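PDB 1IQQ: ribonuclease S-3 from Pyrus pyrifolia, which cleaves RNA as a T2-family ribonuclease of the pistil and is responsible for gametophytic self-incompatibility, the rejection of self pollen. Local coordinates for residues 8-11 and 12-15; 77-80 and 81-84; 106-110 and 111-115; 135-138 and 139-142. All coordinates share one frame; numbering follows the deposited sequence.

Contact 1 of 4, residues 8-11 and 12-15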
loop_
_atom_site.group_PDB
_atom_site.type_symbol
_atom_site.label_atom_id
_atom_site.label_comp_id
_atom_site.label_asym_id
_atom_site.label_seq_id
_atom_site.Cartn_x
_atom_site.Cartn_y
_atom_site.Cartn_z
ATOM N N GLN A 8 1.098 -0.460 0.584
ATOM C CA GLN A 8 1.133 -1.927 0.385
ATOM C C GLN A 8 0.896 -2.570 1.745
ATOM O O GLN A 8 1.194 -2.000 2.811
ATOM C CB GLN A 8 2.493 -2.322 -0.191
ATOM C CG GLN A 8 2.616 -1.819 -1.668
ATOM C CD GLN A 8 3.983 -2.114 -2.210
ATOM O OE1 GLN A 8 4.462 -3.221 -2.081
ATOM N NE2 GLN A 8 4.592 -1.105 -2.882
ATOM N N GLN A 9 0.331 -3.769 1.708
ATOM C CA GLN A 9 -0.096 -4.511 2.934
ATOM C C GLN A 9 0.478 -5.886 2.940
ATOM O O GLN A 9 0.498 -6.549 1.886
ATOM C CB GLN A 9 -1.645 -4.565 2.994
ATOM C CG GLN A 9 -2.267 -5.352 1.819
ATOM C CD GLN A 9 -3.770 -5.293 1.790
ATOM O OE1 GLN A 9 -4.386 -5.734 0.787
ATOM N NE2 GLN A 9 -4.387 -4.785 2.831
ATOM N N TYR A 10 0.979 -6.336 4.103
ATOM C CA TYR A 10 1.572 -7.673 4.254
ATOM C C TYR A 10 0.419 -8.635 4.526
ATOM O O TYR A 10 -0.207 -8.563 5.576
ATOM C CB TYR A 10 2.544 -7.577 5.440
ATOM C CG TYR A 10 3.198 -8.895 5.758
ATOM C CD1 TYR A 10 3.754 -9.681 4.781
ATOM C CD2 TYR A 10 3.306 -9.333 7.066
ATOM C CE1 TYR A 10 4.422 -10.885 5.062
ATOM C CE2 TYR A 10 3.952 -10.503 7.383
ATOM C CZ TYR A 10 4.510 -11.306 6.392
ATOM O OH TYR A 10 5.101 -12.555 6.663
ATOM N N GLN A 11 0.133 -9.478 3.525
ATOM C CA GLN A 11 -1.087 -10.286 3.589
ATOM C C GLN A 11 -1.243 -11.134 4.858
ATOM O O GLN A 11 -2.337 -11.181 5.388
ATOM C CB GLN A 11 -1.142 -11.190 2.342
ATOM C CG GLN A 11 -1.157 -10.425 1.026
ATOM C CD GLN A 11 -1.294 -11.383 -0.141
ATOM O OE1 GLN A 11 -1.471 -12.614 0.043
ATOM N NE2 GLN A 11 -1.240 -10.852 -1.350
ATOM N N LEU A 12 -0.149 -11.752 5.295
ATOM C CA LEU A 12 -0.208 -12.612 6.496
ATOM C C LEU A 12 -0.740 -11.834 7.668
ATOM O O LEU A 12 -1.599 -12.319 8.434
ATOM C CB LEU A 12 1.186 -13.161 6.825
ATOM C CG LEU A 12 1.219 -14.264 7.889
ATOM C CD1 LEU A 12 0.814 -15.648 7.235
ATOM C CD2 LEU A 12 2.612 -14.426 8.422
ATOM N N ALA A 13 -0.303 -10.590 7.827
ATOM C CA ALA A 13 -0.776 -9.793 8.934
ATOM C C ALA A 13 -2.172 -9.225 8.749
ATOM O O ALA A 13 -2.975 -9.114 9.705
ATOM C CB ALA A 13 0.245 -8.637 9.197
ATOM N N VAL A 14 -2.512 -8.824 7.532
ATOM C CA VAL A 14 -3.856 -8.326 7.251
ATOM C C VAL A 14 -4.879 -9.400 7.643
ATOM O O VAL A 14 -5.912 -9.076 8.223
ATOM C CB VAL A 14 -4.035 -8.047 5.715
ATOM C CG1 VAL A 14 -5.464 -7.627 5.374
ATOM C CG2 VAL A 14 -3.062 -6.922 5.306
ATOM N N CYS A 15 -4.539 -10.652 7.324
ATOM C CA CYS A 15 -5.504 -11.780 7.598
ATOM C C CYS A 15 -5.541 -12.178 9.034
ATOM O O CYS A 15 -6.307 -13.088 9.408
ATOM C CB CYS A 15 -5.108 -12.951 6.721
ATOM S SG CYS A 15 -5.507 -12.535 4.996
#
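Tyr10 and Val14 meet where the sheet strand 3-10 of the RNase T2 fold runs straight into the single helical turn 11-14, with Tyr10 as N-cap. Its carbonyl oxygen is the focus of the packed side. Val14 N donates to Tyr10 O over 3.0 Å, in the carbonyl plane and nearly straight (165°), while Ala13 N reaches the same oxygen in a weak, bent bond. Val14 CG2 comes down on this acceptor as well, 3.3 Å from Tyr10 O. That methyl is also the meeting point with Gln9, whose side chain crosses Val14 at about a right angle and brings Gln9 NE2 to 3.5 Å from Val14 CG2. Gln9 also touches His33, the experimentally established proton donor, and by similarity both belong to the RNA phosphate site. With CG trans to the main-chain nitrogen (chi1 178°), the phenol ring lies alongside Leu12, the two side chains pointing the same way. Leu12 CB sits over one face of the ring, 4.1 Å from the Tyr10 centroid in a CH-pi contact, and Ala13 CB approaches obliquely; outside the turn the ring also meets those of Phe30 and, edge-to-face, Tyr200. Replacing the tyrosine with an alanine would probably leave Leu12 CB and Ala13 CB facing a gap and deprive Phe30 and Tyr200 of their ring partner. Toward solvent the packing is thinner, for Leu12 and Cys15 are partly exposed. Cys15 is nevertheless tied down by its disulfide to Cys22 and by its own amide, Cys15 N donating to Gln11 O at 3.0 Å.

Contact 2 of 4, residues 77-80 and 81-84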
loop_
_atom_site.group_PDB
_atom_site.type_symbol
_atom_site.label_atom_id
_atom_site.label_comp_id
_atom_site.label_asym_id
_atom_site.label_seq_id
_atom_site.Cartn_x
_atom_site.Cartn_y
_atom_site.Cartn_z
ATOM N N ASN A 77 -12.998 -9.469 -6.118
ATOM C CA ASN A 77 -12.005 -8.588 -6.753
ATOM C C ASN A 77 -12.617 -7.524 -7.677
ATOM O O ASN A 77 -12.217 -6.368 -7.561
ATOM C CB ASN A 77 -10.979 -9.350 -7.606
ATOM C CG ASN A 77 -9.837 -10.043 -6.787
ATOM O OD1 ASN A 77 -9.657 -9.779 -5.597
ATOM N ND2 ASN A 77 -9.062 -10.907 -7.450
ATOM N N ASN A 78 -13.564 -7.862 -8.560
ATOM C CA ASN A 78 -14.014 -6.793 -9.497
ATOM C C ASN A 78 -14.710 -5.622 -8.858
ATOM O O ASN A 78 -14.377 -4.473 -9.168
ATOM C CB ASN A 78 -14.906 -7.330 -10.626
ATOM C CG ASN A 78 -14.148 -8.089 -11.684
ATOM O OD1 ASN A 78 -12.953 -7.848 -11.974
ATOM N ND2 ASN A 78 -14.887 -8.989 -12.359
ATOM N N LEU A 79 -15.615 -5.882 -7.916
ATOM C CA LEU A 79 -16.309 -4.793 -7.253
ATOM C C LEU A 79 -15.312 -4.042 -6.377
ATOM O O LEU A 79 -15.412 -2.841 -6.240
ATOM C CB LEU A 79 -17.498 -5.320 -6.412
ATOM C CG LEU A 79 -18.310 -4.207 -5.755
ATOM C CD1 LEU A 79 -18.986 -3.309 -6.803
ATOM C CD2 LEU A 79 -19.346 -4.830 -4.828
ATOM N N PHE A 80 -14.356 -4.760 -5.796
ATOM C CA PHE A 80 -13.277 -4.179 -4.947
ATOM C C PHE A 80 -12.411 -3.205 -5.797
ATOM O O PHE A 80 -12.166 -2.065 -5.394
ATOM C CB PHE A 80 -12.460 -5.371 -4.417
ATOM C CG PHE A 80 -11.102 -5.041 -3.822
ATOM C CD1 PHE A 80 -10.977 -4.597 -2.494
ATOM C CD2 PHE A 80 -9.935 -5.299 -4.562
ATOM C CE1 PHE A 80 -9.669 -4.433 -1.945
ATOM C CE2 PHE A 80 -8.690 -5.148 -4.035
ATOM C CZ PHE A 80 -8.528 -4.714 -2.723
ATOM N N TRP A 81 -11.974 -3.629 -6.984
ATOM C CA TRP A 81 -11.214 -2.681 -7.805
ATOM C C TRP A 81 -12.093 -1.496 -8.265
ATOM O O TRP A 81 -11.588 -0.316 -8.335
ATOM C CB TRP A 81 -10.653 -3.392 -9.011
ATOM C CG TRP A 81 -9.602 -4.397 -8.676
ATOM C CD1 TRP A 81 -8.645 -4.290 -7.688
ATOM C CD2 TRP A 81 -9.445 -5.677 -9.268
ATOM N NE1 TRP A 81 -7.905 -5.453 -7.628
ATOM C CE2 TRP A 81 -8.381 -6.326 -8.578
ATOM C CE3 TRP A 81 -10.108 -6.356 -10.314
ATOM C CZ2 TRP A 81 -7.957 -7.620 -8.886
ATOM C CZ3 TRP A 81 -9.685 -7.661 -10.642
ATOM C CH2 TRP A 81 -8.606 -8.281 -9.911
ATOM N N ASP A 82 -13.362 -1.754 -8.615
ATOM C CA ASP A 82 -14.220 -0.666 -9.044
ATOM C C ASP A 82 -14.243 0.423 -7.940
ATOM O O ASP A 82 -14.216 1.641 -8.292
ATOM C CB ASP A 82 -15.646 -1.196 -9.221
ATOM C CG ASP A 82 -15.858 -1.923 -10.524
ATOM O OD1 ASP A 82 -14.990 -2.002 -11.390
ATOM O OD2 ASP A 82 -16.982 -2.402 -10.688
ATOM N N LYS A 83 -14.336 0.025 -6.677
ATOM C CA LYS A 83 -14.392 1.032 -5.569
ATOM C C LYS A 83 -13.064 1.787 -5.403
ATOM O O LYS A 83 -13.077 2.942 -4.995
ATOM C CB LYS A 83 -14.786 0.401 -4.230
ATOM C CG LYS A 83 -16.207 -0.278 -4.238
ATOM C CD LYS A 83 -16.464 -0.862 -2.826
ATOM C CE LYS A 83 -17.547 -1.937 -2.839
ATOM N NZ LYS A 83 -16.975 -3.354 -2.812
ATOM N N GLU A 84 -11.947 1.089 -5.608
ATOM C CA GLU A 84 -10.654 1.797 -5.495
ATOM C C GLU A 84 -10.563 2.867 -6.549
ATOM O O GLU A 84 -10.070 3.971 -6.274
ATOM C CB GLU A 84 -9.481 0.792 -5.670
ATOM C CG GLU A 84 -9.478 -0.302 -4.521
ATOM C CD GLU A 84 -9.242 0.250 -3.130
ATOM O OE1 GLU A 84 -8.692 1.377 -2.916
ATOM O OE2 GLU A 84 -9.626 -0.502 -2.195
HETATM O O HOH W 1 -12.222 -1.481 -2.540
#
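Helix 77-89, which carries active-site residues of this T2 ribonuclease, presses Asn77 onto Trp81 one turn later. Asn77 CB stands over the six-membered ring of Trp81, 3.6 Å from its centroid and 18° off the normal, a clear CH-pi contact. Asn77 O lies over the indole too, 3.3 Å from Trp81 CD2, yet it accepts Trp81 N in a short helical bond of 2.8 Å. The amide plane of Asn77 is inclined 32° to the ring, and its OD1 is taken by Asn70 N. From the edge, near the indole plane, Asn78 OD1 approaches Trp81 CZ3 at 3.5 Å, where the ring hydrogens are likely to carry slight positive charge. Phe80 meets the indole obliquely: Phe80 CD2 lies 3.5 Å from Trp81 CD1, with the two planes inclined at 55°. Trp81 NE1 donates to Trp68 O, which fixes the rotation of the indole. Further along, Glu84 N bonds to Phe80 O, and one water donates both to Phe80 O and, over 2.8 Å, to Glu84 OE2. The carboxylate of the catalytic Glu84 is thus tethered through water to a backbone oxygen one turn back. Phe80 and Glu84 are both assigned by similarity to the RNA phosphate site, and the two bonds donated by this water would probably favour one orientation of the Glu84 carboxylate relative to Phe80 O.

Contact 3 of 4, residues 106-110 and 111-115. With NAG (2-acetamido-2-deoxy-beta-D-glucopyranose), chain B.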
loop_
_atom_site.group_PDB
_atom_site.type_symbol
_atom_site.label_atom_id
_atom_site.label_comp_id
_atom_site.label_asym_id
_atom_site.label_seq_id
_atom_site.Cartn_x
_atom_site.Cartn_y
_atom_site.Cartn_z
ATOM N N VAL A 106 -0.357 1.770 -11.165
ATOM C CA VAL A 106 0.040 0.968 -9.977
ATOM C C VAL A 106 0.955 -0.180 -10.321
ATOM O O VAL A 106 1.923 -0.447 -9.617
ATOM C CB VAL A 106 -1.236 0.440 -9.299
ATOM C CG1 VAL A 106 -0.923 -0.606 -8.242
ATOM C CG2 VAL A 106 -1.938 1.643 -8.597
ATOM N N ILE A 107 0.660 -0.881 -11.417
ATOM C CA ILE A 107 1.507 -2.022 -11.856
ATOM C C ILE A 107 2.896 -1.504 -12.237
ATOM O O ILE A 107 3.924 -2.139 -11.837
ATOM C CB ILE A 107 0.814 -2.712 -13.078
ATOM C CG1 ILE A 107 -0.461 -3.461 -12.625
ATOM C CG2 ILE A 107 1.836 -3.664 -13.813
ATOM C CD1 ILE A 107 -1.480 -3.809 -13.770
ATOM N N LYS A 108 2.923 -0.349 -12.885
ATOM C CA LYS A 108 4.201 0.283 -13.270
ATOM C C LYS A 108 5.025 0.616 -12.016
ATOM O O LYS A 108 6.262 0.423 -11.976
ATOM C CB LYS A 108 3.977 1.546 -14.084
ATOM C CG LYS A 108 5.230 1.911 -14.867
ATOM C CD LYS A 108 4.852 2.938 -15.874
ATOM C CE LYS A 108 4.699 4.239 -15.187
ATOM N NZ LYS A 108 6.027 4.873 -15.265
ATOM N N MET A 109 4.354 1.119 -10.974
ATOM C CA MET A 109 5.111 1.424 -9.750
ATOM C C MET A 109 5.624 0.148 -9.095
ATOM O O MET A 109 6.815 0.058 -8.706
ATOM C CB MET A 109 4.183 2.165 -8.756
ATOM C CG MET A 109 3.825 3.563 -9.253
ATOM S SD MET A 109 2.473 4.207 -8.217
ATOM C CE MET A 109 2.533 5.846 -8.853
ATOM N N TYR A 110 4.750 -0.834 -8.923
ATOM C CA TYR A 110 5.119 -2.041 -8.222
ATOM C C TYR A 110 6.170 -2.894 -8.933
ATOM O O TYR A 110 7.092 -3.431 -8.302
ATOM C CB TYR A 110 3.825 -2.880 -7.995
ATOM C CG TYR A 110 3.965 -4.033 -7.057
ATOM C CD1 TYR A 110 3.726 -3.886 -5.687
ATOM C CD2 TYR A 110 4.253 -5.284 -7.510
ATOM C CE1 TYR A 110 3.771 -4.930 -4.811
ATOM C CE2 TYR A 110 4.310 -6.395 -6.642
ATOM C CZ TYR A 110 4.055 -6.191 -5.281
ATOM O OH TYR A 110 4.054 -7.298 -4.457
ATOM N N ILE A 111 6.010 -3.060 -10.254
ATOM C CA ILE A 111 6.891 -3.931 -11.023
ATOM C C ILE A 111 8.005 -3.123 -11.689
ATOM O O ILE A 111 9.175 -3.145 -11.233
ATOM C CB ILE A 111 6.048 -4.679 -12.130
ATOM C CG1 ILE A 111 5.015 -5.600 -11.495
ATOM C CG2 ILE A 111 7.018 -5.470 -13.080
ATOM C CD1 ILE A 111 5.611 -6.640 -10.524
ATOM N N SER A 112 7.713 -2.316 -12.691
ATOM C CA SER A 112 8.755 -1.602 -13.424
ATOM C C SER A 112 9.674 -0.755 -12.582
ATOM O O SER A 112 10.928 -0.784 -12.758
ATOM C CB SER A 112 8.099 -0.741 -14.497
ATOM O OG SER A 112 9.064 0.044 -15.167
ATOM N N LYS A 113 9.082 -0.023 -11.646
ATOM C CA LYS A 113 9.864 0.864 -10.796
ATOM C C LYS A 113 10.353 0.187 -9.539
ATOM O O LYS A 113 10.863 0.867 -8.646
ATOM C CB LYS A 113 9.051 2.109 -10.451
ATOM C CG LYS A 113 8.628 2.875 -11.732
ATOM C CD LYS A 113 8.332 4.273 -11.345
ATOM C CE LYS A 113 7.972 5.129 -12.526
ATOM N NZ LYS A 113 7.613 6.502 -12.065
ATOM N N LYS A 114 10.166 -1.124 -9.439
ATOM C CA LYS A 114 10.663 -1.885 -8.291
ATOM C C LYS A 114 10.193 -1.472 -6.911
ATOM O O LYS A 114 10.946 -1.578 -5.917
ATOM C CB LYS A 114 12.197 -1.876 -8.342
ATOM C CG LYS A 114 12.737 -2.266 -9.754
ATOM C CD LYS A 114 12.246 -3.652 -10.202
ATOM C CE LYS A 114 13.054 -4.230 -11.420
ATOM N NZ LYS A 114 12.638 -3.547 -12.687
ATOM N N GLN A 115 8.945 -1.030 -6.813
ATOM C CA GLN A 115 8.417 -0.578 -5.511
ATOM C C GLN A 115 7.747 -1.678 -4.691
ATOM O O GLN A 115 7.303 -1.401 -3.553
ATOM C CB GLN A 115 7.511 0.633 -5.701
ATOM C CG GLN A 115 8.255 1.834 -6.380
ATOM C CD GLN A 115 7.349 3.019 -6.566
ATOM O OE1 GLN A 115 6.306 3.156 -5.906
ATOM N NE2 GLN A 115 7.768 3.950 -7.391
HETATM C C1 NAG B . 7.564 -9.073 -4.718
HETATM C C2 NAG B . 7.351 -10.093 -5.873
HETATM C C3 NAG B . 7.518 -11.502 -5.276
HETATM C C4 NAG B . 8.890 -11.678 -4.613
HETATM C C5 NAG B . 9.057 -10.554 -3.575
HETATM C C6 NAG B . 10.390 -10.500 -2.908
HETATM C C7 NAG B . 5.827 -9.853 -7.764
HETATM C C8 NAG B . 4.412 -9.949 -8.263
HETATM N N2 NAG B . 6.017 -9.983 -6.429
HETATM O O3 NAG B . 7.374 -12.436 -6.363
HETATM O O4 NAG B . 8.899 -12.928 -3.893
HETATM O O5 NAG B . 8.883 -9.281 -4.234
HETATM O O6 NAG B . 11.469 -10.386 -3.849
HETATM O O7 NAG B . 6.750 -9.638 -8.560
#
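Ile111 CD1 meets the ring of Tyr110 at its edge, in the ring plane, with Ile111 CD1 3.6 Å from Tyr110 CD2. The same rim borders the N-linked sugar, whose C8 lies 3.9 Å from Tyr110 CE2. On another flank, Gln115 OE1 packs beside Met109 CB at 3.7 Å. Near the surface the bent chain of Lys108 brings its NZ to 3.9 Å from Lys113 NZ, a like-charged pair that probably repel each other. Behind these side chains the backbone shows how helix 99-112 runs out. Ile111 N still makes the regular bond to Ile107 O, but Lys113 N passes over one residue to reach Lys108 O at 2.9 Å, the wider pi-type turn. Gln115 N then closes on Met109 O over 3.1 Å, after Lys114 has taken a left-handed conformation (phi 58°, psi 35°) that turns the chain off the helix. Farther out, Tyr110 OH donates to the backbone oxygen Phe30 O, and Ile67 of helix 58-67 touches both Tyr110 and Ile111. Gln115 O receives Gln8 NE2 from strand 3-10.

Contact 4 of 4, residues 135-138 and 139-142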
loop_
_atom_site.group_PDB
_atom_site.type_symbol
_atom_site.label_atom_id
_atom_site.label_comp_id
_atom_site.label_asym_id
_atom_site.label_seq_id
_atom_site.Cartn_x
_atom_site.Cartn_y
_atom_site.Cartn_z
ATOM N N LEU A 135 12.338 -0.937 14.689
ATOM C CA LEU A 135 11.666 -0.078 13.702
ATOM C C LEU A 135 12.670 0.575 12.768
ATOM O O LEU A 135 12.383 0.625 11.563
ATOM C CB LEU A 135 10.941 1.038 14.427
ATOM C CG LEU A 135 10.341 2.117 13.567
ATOM C CD1 LEU A 135 9.271 1.518 12.660
ATOM C CD2 LEU A 135 9.731 3.229 14.456
ATOM N N LEU A 136 13.804 1.049 13.283
ATOM C CA LEU A 136 14.754 1.784 12.427
ATOM C C LEU A 136 15.303 0.896 11.352
ATOM O O LEU A 136 15.617 1.427 10.311
ATOM C CB LEU A 136 15.922 2.343 13.253
ATOM C CG LEU A 136 16.826 3.327 12.529
ATOM C CD1 LEU A 136 16.019 4.447 11.879
ATOM C CD2 LEU A 136 17.745 3.928 13.644
ATOM N N ASP A 137 15.452 -0.412 11.607
ATOM C CA ASP A 137 15.994 -1.278 10.557
ATOM C C ASP A 137 14.965 -1.421 9.430
ATOM O O ASP A 137 15.358 -1.447 8.256
ATOM C CB ASP A 137 16.388 -2.645 11.115
ATOM C CG ASP A 137 17.595 -2.577 12.045
ATOM O OD1 ASP A 137 18.432 -1.678 11.863
ATOM O OD2 ASP A 137 17.689 -3.434 12.947
ATOM N N ILE A 138 13.669 -1.505 9.740
ATOM C CA ILE A 138 12.670 -1.582 8.690
ATOM C C ILE A 138 12.666 -0.247 7.916
ATOM O O ILE A 138 12.633 -0.248 6.686
ATOM C CB ILE A 138 11.283 -1.817 9.351
ATOM C CG1 ILE A 138 11.302 -3.183 10.034
ATOM C CG2 ILE A 138 10.201 -1.833 8.206
ATOM C CD1 ILE A 138 10.127 -3.464 10.958
ATOM N N GLU A 139 12.610 0.901 8.618
ATOM C CA GLU A 139 12.661 2.202 8.002
ATOM C C GLU A 139 13.910 2.413 7.152
ATOM O O GLU A 139 13.752 2.894 6.000
ATOM C CB GLU A 139 12.526 3.349 9.037
ATOM C CG GLU A 139 11.132 3.302 9.795
ATOM C CD GLU A 139 11.055 4.359 10.887
ATOM O OE1 GLU A 139 12.081 4.578 11.555
ATOM O OE2 GLU A 139 9.957 4.954 11.052
ATOM N N ASN A 140 15.061 2.021 7.656
ATOM C CA ASN A 140 16.312 2.204 6.874
ATOM C C ASN A 140 16.207 1.399 5.594
ATOM O O ASN A 140 16.600 1.909 4.526
ATOM C CB ASN A 140 17.561 1.676 7.587
ATOM C CG ASN A 140 18.073 2.570 8.670
ATOM O OD1 ASN A 140 17.757 3.725 8.725
ATOM N ND2 ASN A 140 18.939 1.975 9.548
ATOM N N ALA A 141 15.682 0.186 5.643
ATOM C CA ALA A 141 15.562 -0.650 4.445
ATOM C C ALA A 141 14.667 0.016 3.408
ATOM O O ALA A 141 15.016 0.044 2.175
ATOM C CB ALA A 141 14.985 -2.020 4.826
ATOM N N ILE A 142 13.523 0.528 3.817
ATOM C CA ILE A 142 12.660 1.174 2.844
ATOM C C ILE A 142 13.293 2.449 2.289
ATOM O O ILE A 142 13.289 2.674 1.089
ATOM C CB ILE A 142 11.264 1.498 3.482
ATOM C CG1 ILE A 142 10.598 0.222 3.969
ATOM C CG2 ILE A 142 10.367 2.199 2.446
ATOM C CD1 ILE A 142 10.316 -0.819 2.817
HETATM O O HOH W 2 19.418 -0.989 9.440
#
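Leu135 and Glu139 come together through complementary first torsions: the leucine CG lies trans to its own nitrogen (chi1 172°), whereas Glu139 places CG opposite its carbonyl carbon (chi1 -62°) and runs on extended. Pointing back along the helix, the glutamate lays its carboxylate against the leucine branch point, with Glu139 CD 3.6 Å from Leu135 CG. The methyls of Leu135 share the contact, CD1 packing against Glu139 CD and CD2 against OE2. Glu139 OE1 also approaches Leu136 CD1, at 4.0 Å, so the acid end spans neighbouring leucines in contacts that are van der Waals in kind. Beneath them Glu139 N donates to Leu135 O at 3.0 Å, almost perfectly straight (177°). An alanine in place of the glutamate would probably strip Leu135 of its covering on this side and leave its isopropyl group freer to turn. Leu136 meets the next residue instead, its CD1 3.7 Å from Asn140 OD1. The side-chain nitrogen of Asn140 serves a different partner: a water accepts from Asn140 ND2 at 3.0 Å and donates to Asp137 OD1 at 2.7 Å, bridging the two polar side chains on the exposed face. The buried face is apolar, with Ile138 touching Leu153 and Ile167 of the sheet, Ala141 against Leu121, and Ile142 inserted between helix 117-123 and strand 161-171. Such a division, Asp137 and Asn140 outward with Leu136 beside them, Ile138, Ala141 and Ile142 inward, is the mark of an amphipathic helix, here helix 135-143, packed on the central sheet of the RNase T2 fold.

The four contacts follow one another in series along the chain, all within one T2-family fold. Contact 1 ends strand 3-10 of the central sheet, whereas contacts 2, 3 and 4 each lie on a separate helix: 77-89, 99-112 and 135-143. Contacts 1 and 3 touch through the Gln8 side chain, Gln8 OE1 packing on Tyr110 CE1 at 3.3 Å, although their centres are about 19 Å apart. Contact 1 and contact 2 come within about 6 Å at their nearest atoms, and both hold residues assigned by similarity to the RNA phosphate site. Contact 4, about 32 Å from contact 2 between centres, lies on the other side of the chain's centre, where helix 135-143 packs on the sheet.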